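Local structure of Alpha/beta hydrolase fold-3 domain protein (Sulfolobus islandicus, 5LK6) at residues A60-P65 and V104-D109; V41-V46 and L93-T98. The protein probably hydrolyses carboxylic ester bonds as a thermostable lipase or carboxylesterase with the alpha/beta hydrolase fold. One frame throughout, in Å; residues are numbered along the deposited sequence.

From the N terminus, residues 41-46 come first, in the loop that leads from helix 24-36 into strand 46-52. Residues 60-65 follow at the end of strand 57-63 and just beyond it, 93-98 lie in helix 91-101, and strand 104-108 brings the last segment, 104-109. Interaction 2 closes a loop of 46 residues and interaction 1 one of 38; because their segments alternate, the two loops cross instead of nesting. Probable backbone hydrogen bonds of Leu64 with Gly44 and Lys45 join the contacts, and Thr98 packs against Tyr63 and Val105. Together they tie the antiparallel end of the sheet to a covering helix; the Cys101-Cys103 disulfide spans the turn from that helix toward strand 104-108.

Interaction 1 (A60-P65 and V104-D109); sequences ARVYLP and VVVSVD
In the central mixed sheet of the alpha/beta hydrolase fold, the strand carrying Ala60 to Tyr63 pairs antiparallel with Val105 to Val108. Arg61 with Ser107 and Tyr63 with Val105 are the hydrogen-bonded pairs. Arg61 N gives its hydrogen to Ser107 O at 2.9 Å, and Ser107 N returns one to Arg61 O. Tyr63 N meets Val105 O at 2.8 Å in a nearly straight bond (175° at the hydrogen), answered by Val105 N to Tyr63 O. Ala60 with Val108 and Val62 with Val106 are non-hydrogen-bonded.

Ala60, Val62, Val106 and Val108 form one side of the sheet, where beta-branched valines suit an extended backbone. Ala60 CB touches Val106 CG1 and packs on Ile49 and Ile51 of strand 46-52, where a small side chain suits. Val62 CG1, anti to the backbone N (chi1 -167°), reaches diagonally to Val104 CG1 at 3.7 Å. Val104 CG2 lies beside Leu64 CD2 at 3.6 Å, the two side chains pointing the same way.

The other side carries Arg61, Tyr63, Val105 and Ser107. Chi1 of Tyr63 (-54°) puts CG beside the backbone N. The ring lies edge-on to the neighbouring strand: CD1 is 3.5 Å from Val105 O and CE1 3.9 Å from Ser107 CB, both partners in the ring plane. A water donates to Tyr63 OH at 3.1 Å and to Ser107 OG at 2.6 Å. Tyrosine suits because its ring packs against helix 91-101 while its hydroxyl reaches the water and Asp91; serine is small enough for the ring edge. Asp91, Asp48 and Glu88 form salt bridges with Arg61.

The antiparallel second strand (57-63) lying next to the fourth (104-108), with the parallel strands following from there, is typical of the alpha/beta hydrolase fold.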
# COMPACT_ATOMS: atom_id res chain seq x y z
N ALA A 60 -5.34 -16.14 -24.26
CA ALA A 60 -4.63 -15.26 -23.39
C ALA A 60 -4.27 -14.06 -24.20
O ALA A 60 -4.14 -14.15 -25.40
CB ALA A 60 -3.40 -15.92 -22.89
N ARG A 61 -4.13 -12.92 -23.55
CA ARG A 61 -3.60 -11.74 -24.21
C ARG A 61 -2.27 -11.36 -23.53
O ARG A 61 -2.20 -11.27 -22.31
CB ARG A 61 -4.61 -10.62 -24.16
CG ARG A 61 -4.04 -9.29 -24.62
CD ARG A 61 -5.15 -8.30 -24.86
NE ARG A 61 -6.03 -8.77 -25.91
CZ ARG A 61 -7.17 -8.19 -26.26
NH1 ARG A 61 -7.64 -7.07 -25.64
NH2 ARG A 61 -7.87 -8.75 -27.25
N VAL A 62 -1.24 -11.15 -24.35
CA VAL A 62 0.11 -10.85 -23.90
C VAL A 62 0.41 -9.37 -24.09
O VAL A 62 0.26 -8.82 -25.17
CB VAL A 62 1.14 -11.67 -24.64
CG1 VAL A 62 2.48 -11.59 -23.95
CG2 VAL A 62 0.66 -13.13 -24.73
N TYR A 63 0.75 -8.71 -22.99
CA TYR A 63 1.15 -7.31 -23.02
C TYR A 63 2.65 -7.24 -22.69
O TYR A 63 3.13 -7.82 -21.67
CB TYR A 63 0.38 -6.52 -21.96
CG TYR A 63 -1.11 -6.63 -22.01
CD1 TYR A 63 -1.79 -7.73 -21.46
CD2 TYR A 63 -1.85 -5.62 -22.54
CE1 TYR A 63 -3.19 -7.79 -21.45
CE2 TYR A 63 -3.23 -5.68 -22.58
CZ TYR A 63 -3.90 -6.76 -22.03
OH TYR A 63 -5.29 -6.75 -22.08
N LEU A 64 3.40 -6.58 -23.57
CA LEU A 64 4.82 -6.29 -23.27
C LEU A 64 4.88 -4.84 -22.88
O LEU A 64 4.07 -4.03 -23.32
CB LEU A 64 5.74 -6.53 -24.44
CG LEU A 64 5.78 -7.88 -25.17
CD1 LEU A 64 6.70 -7.67 -26.37
CD2 LEU A 64 6.24 -9.09 -24.35
N PRO A 65 5.83 -4.49 -22.02
CA PRO A 65 6.07 -3.08 -21.74
C PRO A 65 6.97 -2.43 -22.80
O PRO A 65 7.52 -3.11 -23.71
CB PRO A 65 6.76 -3.11 -20.40
CG PRO A 65 7.51 -4.42 -20.41
CD PRO A 65 6.76 -5.37 -21.30
N VAL A 104 6.03 -8.56 -18.42
CA VAL A 104 5.11 -9.10 -19.38
C VAL A 104 3.89 -9.53 -18.60
O VAL A 104 4.01 -10.28 -17.62
CB VAL A 104 5.68 -10.33 -20.10
CG1 VAL A 104 4.61 -10.97 -21.02
CG2 VAL A 104 6.90 -9.93 -20.88
N VAL A 105 2.72 -9.06 -19.02
CA VAL A 105 1.46 -9.55 -18.45
C VAL A 105 0.76 -10.49 -19.45
O VAL A 105 0.57 -10.13 -20.62
CB VAL A 105 0.53 -8.38 -18.03
CG1 VAL A 105 -0.81 -8.91 -17.52
CG2 VAL A 105 1.21 -7.56 -16.93
N VAL A 106 0.41 -11.68 -18.97
CA VAL A 106 -0.41 -12.64 -19.69
C VAL A 106 -1.79 -12.77 -18.97
O VAL A 106 -1.93 -13.49 -17.98
CB VAL A 106 0.33 -14.00 -19.72
CG1 VAL A 106 -0.42 -15.06 -20.53
CG2 VAL A 106 1.69 -13.81 -20.30
N SER A 107 -2.78 -12.05 -19.49
CA SER A 107 -4.17 -12.08 -19.05
C SER A 107 -4.88 -13.34 -19.62
O SER A 107 -5.06 -13.46 -20.84
CB SER A 107 -4.83 -10.80 -19.55
OG SER A 107 -6.16 -10.71 -19.14
N VAL A 108 -5.23 -14.29 -18.76
CA VAL A 108 -5.82 -15.57 -19.18
C VAL A 108 -7.36 -15.50 -19.28
O VAL A 108 -7.98 -15.12 -18.31
CB VAL A 108 -5.39 -16.66 -18.21
CG1 VAL A 108 -5.94 -18.01 -18.62
CG2 VAL A 108 -3.85 -16.76 -18.13
N ASP A 109 -7.97 -15.80 -20.44
CA ASP A 109 -9.45 -15.99 -20.59
C ASP A 109 -9.80 -17.44 -20.20
O ASP A 109 -10.13 -18.28 -21.03
CB ASP A 109 -9.97 -15.69 -22.04
CG ASP A 109 -10.91 -14.49 -22.13
OD1 ASP A 109 -11.61 -14.19 -21.14
OD2 ASP A 109 -11.00 -13.85 -23.20
O HOH W 1 -7.05 -8.40 -20.07

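Interaction 2 (V41-V46 and L93-T98); sequences VEVGKV and LCRAIT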
# COMPACT_ATOMS: atom_id res chain seq x y z
N VAL A 41 -3.60 2.85 -21.24
CA VAL A 41 -2.25 3.38 -21.49
C VAL A 41 -1.58 2.62 -22.65
O VAL A 41 -1.84 1.45 -22.80
CB VAL A 41 -1.35 3.43 -20.23
CG1 VAL A 41 -2.03 4.29 -19.19
CG2 VAL A 41 -1.08 2.04 -19.65
N GLU A 42 -0.80 3.33 -23.49
CA GLU A 42 0.02 2.69 -24.54
C GLU A 42 1.08 1.87 -23.82
O GLU A 42 1.58 2.30 -22.81
CB GLU A 42 0.70 3.70 -25.45
CG GLU A 42 0.19 3.84 -26.90
CD GLU A 42 1.12 4.79 -27.73
OE1 GLU A 42 2.36 4.53 -27.82
OE2 GLU A 42 0.62 5.83 -28.27
N VAL A 43 1.38 0.68 -24.31
CA VAL A 43 2.43 -0.21 -23.77
C VAL A 43 3.25 -0.66 -24.99
O VAL A 43 3.22 0.00 -26.01
CB VAL A 43 1.83 -1.41 -22.97
CG1 VAL A 43 1.39 -0.96 -21.57
CG2 VAL A 43 0.69 -2.09 -23.73
N GLY A 44 3.99 -1.77 -24.92
CA GLY A 44 4.61 -2.33 -26.12
C GLY A 44 3.65 -3.06 -27.05
O GLY A 44 2.51 -2.61 -27.35
N LYS A 45 4.13 -4.21 -27.52
CA LYS A 45 3.36 -5.08 -28.40
C LYS A 45 2.32 -5.85 -27.55
O LYS A 45 2.66 -6.46 -26.52
CB LYS A 45 4.33 -6.06 -29.08
CG LYS A 45 3.85 -6.92 -30.26
CD LYS A 45 4.79 -8.15 -30.40
CE LYS A 45 5.06 -8.59 -31.84
NZ LYS A 45 4.05 -9.58 -32.26
N VAL A 46 1.08 -5.82 -28.01
CA VAL A 46 -0.01 -6.63 -27.46
C VAL A 46 -0.41 -7.70 -28.51
O VAL A 46 -0.82 -7.33 -29.60
CB VAL A 46 -1.22 -5.73 -27.16
CG1 VAL A 46 -2.36 -6.54 -26.60
CG2 VAL A 46 -0.85 -4.59 -26.20
N LEU A 93 -7.03 -2.40 -17.02
CA LEU A 93 -6.28 -2.70 -15.82
C LEU A 93 -4.96 -3.41 -16.15
O LEU A 93 -3.94 -3.13 -15.53
CB LEU A 93 -7.14 -3.55 -14.89
CG LEU A 93 -6.51 -4.06 -13.61
CD1 LEU A 93 -6.02 -2.94 -12.73
CD2 LEU A 93 -7.54 -4.91 -12.88
N CYS A 94 -5.00 -4.35 -17.09
CA CYS A 94 -3.84 -5.18 -17.35
C CYS A 94 -2.79 -4.33 -17.99
O CYS A 94 -1.63 -4.49 -17.69
CB CYS A 94 -4.16 -6.36 -18.24
SG CYS A 94 -4.95 -7.71 -17.34
N ARG A 95 -3.22 -3.41 -18.83
CA ARG A 95 -2.31 -2.42 -19.42
C ARG A 95 -1.63 -1.60 -18.36
O ARG A 95 -0.45 -1.41 -18.43
CB ARG A 95 -3.03 -1.46 -20.38
CG ARG A 95 -3.28 -2.06 -21.75
CD ARG A 95 -4.25 -1.17 -22.53
NE ARG A 95 -4.38 -1.69 -23.89
CZ ARG A 95 -3.50 -1.51 -24.87
NH1 ARG A 95 -2.40 -0.78 -24.72
NH2 ARG A 95 -3.73 -2.09 -26.03
N ALA A 96 -2.41 -1.14 -17.38
CA ALA A 96 -1.92 -0.30 -16.30
C ALA A 96 -0.97 -1.05 -15.39
O ALA A 96 0.03 -0.50 -14.95
CB ALA A 96 -3.07 0.27 -15.49
N ILE A 97 -1.25 -2.32 -15.13
CA ILE A 97 -0.27 -3.12 -14.39
C ILE A 97 1.04 -3.27 -15.18
O ILE A 97 2.12 -3.11 -14.62
CB ILE A 97 -0.88 -4.47 -14.03
CG1 ILE A 97 -1.95 -4.22 -13.00
CG2 ILE A 97 0.17 -5.45 -13.55
CD1 ILE A 97 -2.83 -5.41 -12.78
N THR A 98 0.90 -3.53 -16.48
CA THR A 98 2.03 -3.73 -17.38
C THR A 98 2.98 -2.56 -17.32
O THR A 98 4.16 -2.73 -17.03
CB THR A 98 1.57 -3.99 -18.84
OG1 THR A 98 0.67 -5.09 -18.84
CG2 THR A 98 2.75 -4.39 -19.75
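The guanidinium of Arg95 has Val41 O at its edge, near its plane, while Val43 CG2, Val46 CG2 and Glu42 CA approach it obliquely. NH1 donates to Val41 O at 3.0 Å, a somewhat bent bond (148° at the hydrogen) with the oxygen 18° out of the guanidinium plane. The same NH1 lies 3.5 Å from Val43 CG2, and NH2 is 3.8 Å from Val46 CG2, whose side chain crosses the arginine at about a right angle. A chain extended from CG to NE brings NE out from helix 91-101 toward the loop, and the turn at the last torsion (chi4 -78°) places CZ; Asp91, one helical turn earlier, takes NE in a salt bridge.

Nearer the helix, valine methyls lie against its backbone and Thr98. Val41 CG2 rests 3.7 Å from Arg95 O, and Val43 CG1 makes an apolar contact with Thr98 CB at 4.1 Å. Threonine suits this place because its hydroxyl turns back on its own helix: OG1 donates to Cys94 O at 2.6 Å, from the face opposite that used by Thr98 N, leaving carbon to face the valine.

An alanine in place of Arg95 would probably leave Val41 O and Asp91 without this donor and open a gap beside Val43 and Val46. Across this contact the only hydrogen bond comes from one charged group, which pairs with a carboxylate at NE and a backbone carbonyl at NH1, set among valine methyls.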